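Local coordinates for RagA protein (Porphyromonas gingivalis, PDB 6SLN), which probably imports nutrients such as peptides across the outer membrane, acting as a TonB-dependent beta-barrel receptor together with a partner protein, at residues Thr654-Thr659 with Gly664-Thr669; Ala535-Phe540 with Met546-Gly551. All coordinates share one frame; numbering follows the deposited sequence.

Contact 1 (Thr654-Thr659 with Gly664-Thr669); sequences TVNNYT and GLSIST
Thr-654 and Ser-666 form an antiparallel hydrogen-bonded pair in which each residue donates one backbone bond to the other and accepts one: Thr-654 N reaches Ser-666 O at 2.9 Å, and Ser-666 N returns to Thr-654 O at 3.1 Å. Next along, Asn-656 N donates to Gly-664 O over 2.6 Å, standing 41° out of that carbonyl's plane instead of on a lone pair. The carbonyl O of Asn-656 faces the CA of Gly-664 in a CA-H...O contact. The glycine suits this close approach, since a CB here would run into Asn-656 O, and the CA atoms of Asn-657 and Gly-664 are 4.3 Å apart. Gly-664 N is satisfied by a side chain: Asn-657 OD1 accepts it at 3.0 Å, with the donor in the carbonyl plane. The side-chain amide thus supplies an acceptor beyond the last bridge. This is a short two-stranded beta hairpin, 652-655 with 665-667, in a long loop between barrel strands, and Thr-654 continues the ladder onto a strand of another protein chain. On the face carrying Thr-654 and Ser-666, the side chain of Asn-656 has CG anti to the backbone N (chi1 -158°), which swings ND2 beside the serine. ND2 donates to Ser-666 OG at 2.8 Å, with the hydroxyl close to the amide plane. A small serine lets the longer asparagine reach across. Thr-654 divides its branches: OG1 bonds to the backbone of that other protein, while methyl CG2 packs on Ser-668 CB at 3.9 Å.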
ATOM      1  N   THR A 654     -17.209  12.521   9.244  1.00 32.09           N
ATOM      2  CA  THR A 654     -16.023  12.002   8.590  1.00 35.29           C
ATOM      3  C   THR A 654     -15.088  13.160   8.291  1.00 34.56           C
ATOM      4  O   THR A 654     -15.449  14.334   8.421  1.00 35.98           O
ATOM      5  CB  THR A 654     -16.378  11.213   7.312  1.00 44.33           C
ATOM      6  OG1 THR A 654     -15.347  10.259   7.029  1.00 51.47           O
ATOM      7  CG2 THR A 654     -16.574  12.143   6.102  1.00 29.90           C
ATOM      8  N   VAL A 655     -13.863  12.807   7.907  1.00 35.02           N
ATOM      9  CA  VAL A 655     -12.853  13.810   7.638  1.00 30.79           C
ATOM     10  C   VAL A 655     -13.192  14.516   6.336  1.00 33.69           C
ATOM     11  O   VAL A 655     -13.645  13.904   5.361  1.00 31.89           O
ATOM     12  CB  VAL A 655     -11.452  13.166   7.629  1.00 36.89           C
ATOM     13  CG1 VAL A 655     -10.381  14.127   7.091  1.00 27.43           C
ATOM     14  CG2 VAL A 655     -11.080  12.764   9.062  1.00 27.37           C
ATOM     15  N   ASN A 656     -13.035  15.826   6.345  1.00 29.07           N
ATOM     16  CA  ASN A 656     -13.296  16.670   5.198  1.00 28.61           C
ATOM     17  C   ASN A 656     -12.419  17.896   5.355  1.00 31.63           C
ATOM     18  O   ASN A 656     -12.867  18.950   5.825  1.00 35.09           O
ATOM     19  CB  ASN A 656     -14.774  17.068   5.107  1.00 40.85           C
ATOM     20  CG  ASN A 656     -15.167  17.481   3.698  1.00 43.91           C
ATOM     21  OD1 ASN A 656     -14.510  17.089   2.738  1.00 36.95           O
ATOM     22  ND2 ASN A 656     -16.235  18.259   3.568  1.00 45.18           N
ATOM     23  N   ASN A 657     -11.164  17.762   4.983  1.00 28.58           N
ATOM     24  CA  ASN A 657     -10.198  18.775   5.347  1.00 36.87           C
ATOM     25  C   ASN A 657     -10.289  19.982   4.420  1.00 35.96           C
ATOM     26  O   ASN A 657     -10.307  19.843   3.196  1.00 31.26           O
ATOM     27  CB  ASN A 657      -8.816  18.136   5.366  1.00 33.16           C
ATOM     28  CG  ASN A 657      -8.751  17.032   6.395  1.00 28.90           C
ATOM     29  OD1 ASN A 657      -9.372  17.139   7.458  1.00 41.25           O
ATOM     30  ND2 ASN A 657      -8.070  15.963   6.083  1.00 27.58           N
ATOM     31  N   TYR A 658     -10.410  21.162   5.029  1.00 29.81           N
ATOM     32  CA  TYR A 658     -10.379  22.425   4.299  1.00 31.68           C
ATOM     33  C   TYR A 658      -8.945  22.824   3.945  1.00 38.79           C
ATOM     34  O   TYR A 658      -8.578  22.883   2.768  1.00 35.38           O
ATOM     35  CB  TYR A 658     -11.069  23.515   5.126  1.00 33.71           C
ATOM     36  CG  TYR A 658     -11.281  24.787   4.353  1.00 36.01           C
ATOM     37  CD1 TYR A 658     -11.711  24.751   3.040  1.00 35.55           C
ATOM     38  CD2 TYR A 658     -11.025  26.018   4.922  1.00 32.98           C
ATOM     39  CE1 TYR A 658     -11.888  25.903   2.326  1.00 32.29           C
ATOM     40  CE2 TYR A 658     -11.204  27.180   4.214  1.00 32.92           C
ATOM     41  CZ  TYR A 658     -11.638  27.117   2.918  1.00 32.92           C
ATOM     42  OH  TYR A 658     -11.836  28.275   2.194  1.00 43.54           O
ATOM     43  N   THR A 659      -8.115  23.119   4.953  1.00 43.66           N
ATOM     44  CA  THR A 659      -6.720  23.460   4.714  1.00 43.46           C
ATOM     45  C   THR A 659      -5.848  22.231   4.917  1.00 41.18           C
ATOM     46  O   THR A 659      -6.336  21.121   5.153  1.00 37.37           O
ATOM     47  CB  THR A 659      -6.235  24.583   5.631  1.00 30.95           C
ATOM     48  OG1 THR A 659      -5.942  24.048   6.922  1.00 38.54           O
ATOM     49  CG2 THR A 659      -7.245  25.660   5.768  1.00 31.62           C
ATOM     50  N   GLY A 664     -10.840  18.902   9.321  1.00 41.24           N
ATOM     51  CA  GLY A 664     -12.203  19.374   9.096  1.00 29.70           C
ATOM     52  C   GLY A 664     -13.168  18.209   9.123  1.00 33.35           C
ATOM     53  O   GLY A 664     -12.859  17.121   8.646  1.00 33.84           O
ATOM     54  N   LEU A 665     -14.327  18.438   9.738  1.00 40.32           N
ATOM     55  CA  LEU A 665     -15.360  17.419   9.879  1.00 37.24           C
ATOM     56  C   LEU A 665     -16.615  17.802   9.103  1.00 38.71           C
ATOM     57  O   LEU A 665     -17.012  18.975   9.079  1.00 30.61           O
ATOM     58  CB  LEU A 665     -15.708  17.208  11.354  1.00 40.58           C
ATOM     59  CG  LEU A 665     -14.565  16.603  12.152  1.00 43.10           C
ATOM     60  CD1 LEU A 665     -14.931  16.595  13.635  1.00 37.63           C
ATOM     61  CD2 LEU A 665     -14.330  15.226  11.620  1.00 37.15           C
ATOM     62  N   SER A 666     -17.240  16.807   8.471  1.00 36.47           N
ATOM     63  CA  SER A 666     -18.528  16.993   7.816  1.00 35.56           C
ATOM     64  C   SER A 666     -19.437  15.832   8.164  1.00 44.71           C
ATOM     65  O   SER A 666     -18.984  14.704   8.377  1.00 39.66           O
ATOM     66  CB  SER A 666     -18.411  17.095   6.294  1.00 30.06           C
ATOM     67  OG  SER A 666     -17.759  18.305   5.936  1.00 34.77           O
ATOM     68  N   ILE A 667     -20.732  16.124   8.241  1.00 43.94           N
ATOM     69  CA  ILE A 667     -21.704  15.083   8.515  1.00 31.37           C
ATOM     70  C   ILE A 667     -21.697  14.128   7.341  1.00 36.10           C
ATOM     71  O   ILE A 667     -21.884  14.545   6.194  1.00 33.42           O
ATOM     72  CB  ILE A 667     -23.090  15.689   8.724  1.00 31.29           C
ATOM     73  CG1 ILE A 667     -23.219  16.196  10.150  1.00 36.54           C
ATOM     74  CG2 ILE A 667     -24.171  14.662   8.381  1.00 31.35           C
ATOM     75  CD1 ILE A 667     -23.983  17.487  10.267  1.00 37.95           C
ATOM     76  N   SER A 668     -21.472  12.848   7.598  1.00 35.92           N
ATOM     77  CA  SER A 668     -21.473  11.950   6.453  1.00 31.59           C
ATOM     78  C   SER A 668     -22.781  11.189   6.292  1.00 35.80           C
ATOM     79  O   SER A 668     -23.270  11.071   5.176  1.00 42.55           O
ATOM     80  CB  SER A 668     -20.285  10.977   6.519  1.00 45.52           C
ATOM     81  OG  SER A 668     -20.606   9.749   7.134  1.00 55.89           O
ATOM     82  N   THR A 669     -23.399  10.675   7.343  1.00 34.43           N
ATOM     83  CA  THR A 669     -24.636   9.951   7.105  1.00 31.72           C
ATOM     84  C   THR A 669     -25.760  10.542   7.925  1.00 38.15           C
ATOM     85  O   THR A 669     -25.541  11.145   8.977  1.00 53.80           O
ATOM     86  CB  THR A 669     -24.519   8.459   7.417  1.00 30.05           C
ATOM     87  OG1 THR A 669     -24.342   8.276   8.831  1.00 30.08           O
ATOM     88  CG2 THR A 669     -23.339   7.862   6.630  1.00 29.47           C
TER

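Contact 2 (Ala535-Phe540 with Met546-Gly551); sequences ASSKGF and MLLSQG
The Phe-540 ring carries Met-546 on one face, with the methionine CA 4.1 Å from the ring centroid and 21° off the normal, a CH-pi contact offset toward the rim. At the ring edge, near its plane, lie Leu-547 O, 3.2 Å from Phe-540 CE1, and Leu-548 CA, while the peptide joining Gln-550 to Gly-551 meets the ring obliquely. The two side chains of Phe-540 and Met-546 cross at about a right angle. A bend at the last methionine torsion (chi3 78°) carries the methyl CE back to Phe-540 CD2 at 3.7 Å, and SD sits obliquely 5.4 Å from the centroid, a Met-aromatic contact suited to a flexible, polarisable chain. Leu-547 O also accepts Gln-550 N, and Gln-550 OE1 takes the N-H of Leu-547 on a lone pair; these bonds brace the turn that the ring rests against. Gln-550 NE2 bonds to the backbone of another protein chain, and Leu-548 N to His-562 of the second subunit. Three residues earlier on the strand, Ser-537 OG donates to Leu-548 O at 2.6 Å, tilted 20° from the carbonyl plane; the short hydroxyl side chain suits a carbonyl lying so near the strand. Leu-548 spreads its methyls beside it: CD2 lies 3.7 Å from Ser-537 CB, and CD1 4.0 Å from Ala-535 CB. Gly-551, lacking a side chain, fits against Lys-538 O. Gly-539, whose positive phi suits glycine, joins Phe-540 opposite Gly-487 in a G1 beta bulge, and the loop with its 3-10 turn folds back upon this end of a long barrel strand.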
ATOM      1  N   ALA A 535      -1.331   2.570  -2.900  1.00 27.32           N
ATOM      2  CA  ALA A 535      -0.471   3.727  -3.065  1.00 28.18           C
ATOM      3  C   ALA A 535      -0.224   3.958  -4.544  1.00 35.26           C
ATOM      4  O   ALA A 535      -0.330   3.041  -5.370  1.00 30.59           O
ATOM      5  CB  ALA A 535       0.876   3.549  -2.363  1.00 26.76           C
ATOM      6  N   SER A 536       0.160   5.188  -4.857  1.00 24.90           N
ATOM      7  CA  SER A 536       0.370   5.565  -6.234  1.00 33.31           C
ATOM      8  C   SER A 536       1.414   6.669  -6.296  1.00 34.85           C
ATOM      9  O   SER A 536       1.586   7.453  -5.362  1.00 25.21           O
ATOM     10  CB  SER A 536      -0.947   5.984  -6.904  1.00 35.23           C
ATOM     11  OG  SER A 536      -1.075   7.392  -6.928  1.00 56.04           O
ATOM     12  N   SER A 537       2.128   6.692  -7.409  1.00 38.39           N
ATOM     13  CA  SER A 537       3.258   7.573  -7.583  1.00 31.60           C
ATOM     14  C   SER A 537       3.159   8.075  -8.997  1.00 37.89           C
ATOM     15  O   SER A 537       2.582   7.409  -9.868  1.00 37.81           O
ATOM     16  CB  SER A 537       4.582   6.834  -7.359  1.00 35.34           C
ATOM     17  OG  SER A 537       4.870   6.657  -5.983  1.00 42.79           O
ATOM     18  N   LYS A 538       3.714   9.249  -9.240  1.00 37.90           N
ATOM     19  CA  LYS A 538       3.743   9.683 -10.621  1.00 41.44           C
ATOM     20  C   LYS A 538       4.990  10.512 -10.894  1.00 43.14           C
ATOM     21  O   LYS A 538       5.782  10.820  -9.996  1.00 34.24           O
ATOM     22  CB  LYS A 538       2.459  10.441 -10.983  1.00 43.54           C
ATOM     23  CG  LYS A 538       2.040  11.496 -10.016  1.00 35.38           C
ATOM     24  CD  LYS A 538       0.741  12.096 -10.458  1.00 26.74           C
ATOM     25  CE  LYS A 538       0.296  13.149  -9.449  1.00 36.03           C
ATOM     26  NZ  LYS A 538      -1.133  13.562  -9.587  1.00 33.41           N
ATOM     27  N   GLY A 539       5.154  10.850 -12.173  1.00 40.82           N
ATOM     28  CA  GLY A 539       6.268  11.647 -12.612  1.00 39.60           C
ATOM     29  C   GLY A 539       7.502  10.858 -12.951  1.00 36.63           C
ATOM     30  O   GLY A 539       8.591  11.446 -13.001  1.00 36.05           O
ATOM     31  N   PHE A 540       7.369   9.542 -13.151  1.00 32.23           N
ATOM     32  CA  PHE A 540       8.461   8.725 -13.663  1.00 28.61           C
ATOM     33  C   PHE A 540       8.863   9.213 -15.046  1.00 42.35           C
ATOM     34  O   PHE A 540       8.015   9.607 -15.849  1.00 52.97           O
ATOM     35  CB  PHE A 540       8.028   7.259 -13.740  1.00 29.91           C
ATOM     36  CG  PHE A 540       7.464   6.716 -12.452  1.00 35.21           C
ATOM     37  CD1 PHE A 540       8.277   6.552 -11.338  1.00 26.30           C
ATOM     38  CD2 PHE A 540       6.115   6.384 -12.345  1.00 44.83           C
ATOM     39  CE1 PHE A 540       7.768   6.053 -10.147  1.00 32.13           C
ATOM     40  CE2 PHE A 540       5.595   5.882 -11.154  1.00 41.13           C
ATOM     41  CZ  PHE A 540       6.429   5.716 -10.053  1.00 39.12           C
ATOM     42  N   MET A 546      10.523   2.626 -12.111  1.00 35.45           N
ATOM     43  CA  MET A 546       9.108   2.839 -11.836  1.00 38.39           C
ATOM     44  C   MET A 546       8.673   2.218 -10.499  1.00 42.72           C
ATOM     45  O   MET A 546       7.505   1.854 -10.327  1.00 38.22           O
ATOM     46  CB  MET A 546       8.257   2.303 -12.991  1.00 32.34           C
ATOM     47  CG  MET A 546       8.307   3.163 -14.225  1.00 33.16           C
ATOM     48  SD  MET A 546       7.018   2.760 -15.404  1.00 42.04           S
ATOM     49  CE  MET A 546       5.631   3.580 -14.633  1.00 40.85           C
ATOM     50  N   LEU A 547       9.586   2.091  -9.537  1.00 38.21           N
ATOM     51  CA  LEU A 547       9.166   1.757  -8.183  1.00 36.61           C
ATOM     52  C   LEU A 547       8.401   2.934  -7.571  1.00 44.14           C
ATOM     53  O   LEU A 547       8.710   4.104  -7.833  1.00 50.06           O
ATOM     54  CB  LEU A 547      10.375   1.402  -7.313  1.00 38.51           C
ATOM     55  CG  LEU A 547      11.224   0.176  -7.686  1.00 39.46           C
ATOM     56  CD1 LEU A 547      12.314  -0.058  -6.657  1.00 30.72           C
ATOM     57  CD2 LEU A 547      10.373  -1.073  -7.863  1.00 44.53           C
ATOM     58  N   LEU A 548       7.390   2.624  -6.755  1.00 33.84           N
ATOM     59  CA  LEU A 548       6.608   3.688  -6.140  1.00 31.23           C
ATOM     60  C   LEU A 548       7.514   4.669  -5.410  1.00 42.11           C
ATOM     61  O   LEU A 548       7.285   5.882  -5.447  1.00 56.99           O
ATOM     62  CB  LEU A 548       5.565   3.095  -5.183  1.00 34.06           C
ATOM     63  CG  LEU A 548       4.408   2.360  -5.876  1.00 31.81           C
ATOM     64  CD1 LEU A 548       3.416   1.766  -4.906  1.00 24.78           C
ATOM     65  CD2 LEU A 548       3.707   3.278  -6.872  1.00 27.29           C
ATOM     66  N   SER A 549       8.572   4.165  -4.772  1.00 36.15           N
ATOM     67  CA  SER A 549       9.509   5.010  -4.039  1.00 32.68           C
ATOM     68  C   SER A 549      10.220   6.018  -4.912  1.00 36.24           C
ATOM     69  O   SER A 549      10.902   6.899  -4.377  1.00 33.68           O
ATOM     70  CB  SER A 549      10.558   4.153  -3.368  1.00 32.67           C
ATOM     71  OG  SER A 549      10.935   3.128  -4.248  1.00 40.76           O
ATOM     72  N   GLN A 550      10.075   5.922  -6.231  1.00 36.56           N
ATOM     73  CA  GLN A 550      10.889   6.703  -7.143  1.00 29.76           C
ATOM     74  C   GLN A 550      10.095   7.787  -7.831  1.00 35.15           C
ATOM     75  O   GLN A 550      10.572   8.357  -8.822  1.00 44.13           O
ATOM     76  CB  GLN A 550      11.555   5.779  -8.160  1.00 33.43           C
ATOM     77  CG  GLN A 550      12.401   4.694  -7.486  1.00 31.93           C
ATOM     78  CD  GLN A 550      13.167   3.829  -8.465  1.00 40.99           C
ATOM     79  OE1 GLN A 550      12.583   3.076  -9.266  1.00 36.26           O
ATOM     80  NE2 GLN A 550      14.486   3.928  -8.406  1.00 51.78           N
ATOM     81  N   GLY A 551       8.901   8.087  -7.327  1.00 31.44           N
ATOM     82  CA  GLY A 551       8.120   9.163  -7.887  1.00 26.19           C
ATOM     83  C   GLY A 551       8.675  10.540  -7.554  1.00 35.67           C
ATOM     84  O   GLY A 551       9.524  10.728  -6.673  1.00 32.45           O
TER

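In the fold
From the N terminus, the chain passes through the plug region and enters the barrel, where strand 515-540 ends in contact 2. There the loop toward strand 561-580 doubles back after five intervening residues. Only later, after strand 627-641, does contact 1 close a hairpin, with four residues between its segments, in the loop leading to strand 678-691. The two are in series, neither nested nor crossed, with centres 28 Å apart and nearest atoms about 17 Å apart. Both shape loops on what is probably the extracellular side, and both touch the second subunit: Gln-550 of one copy packs on Val-655 of the other, bringing the two loops together across the interface.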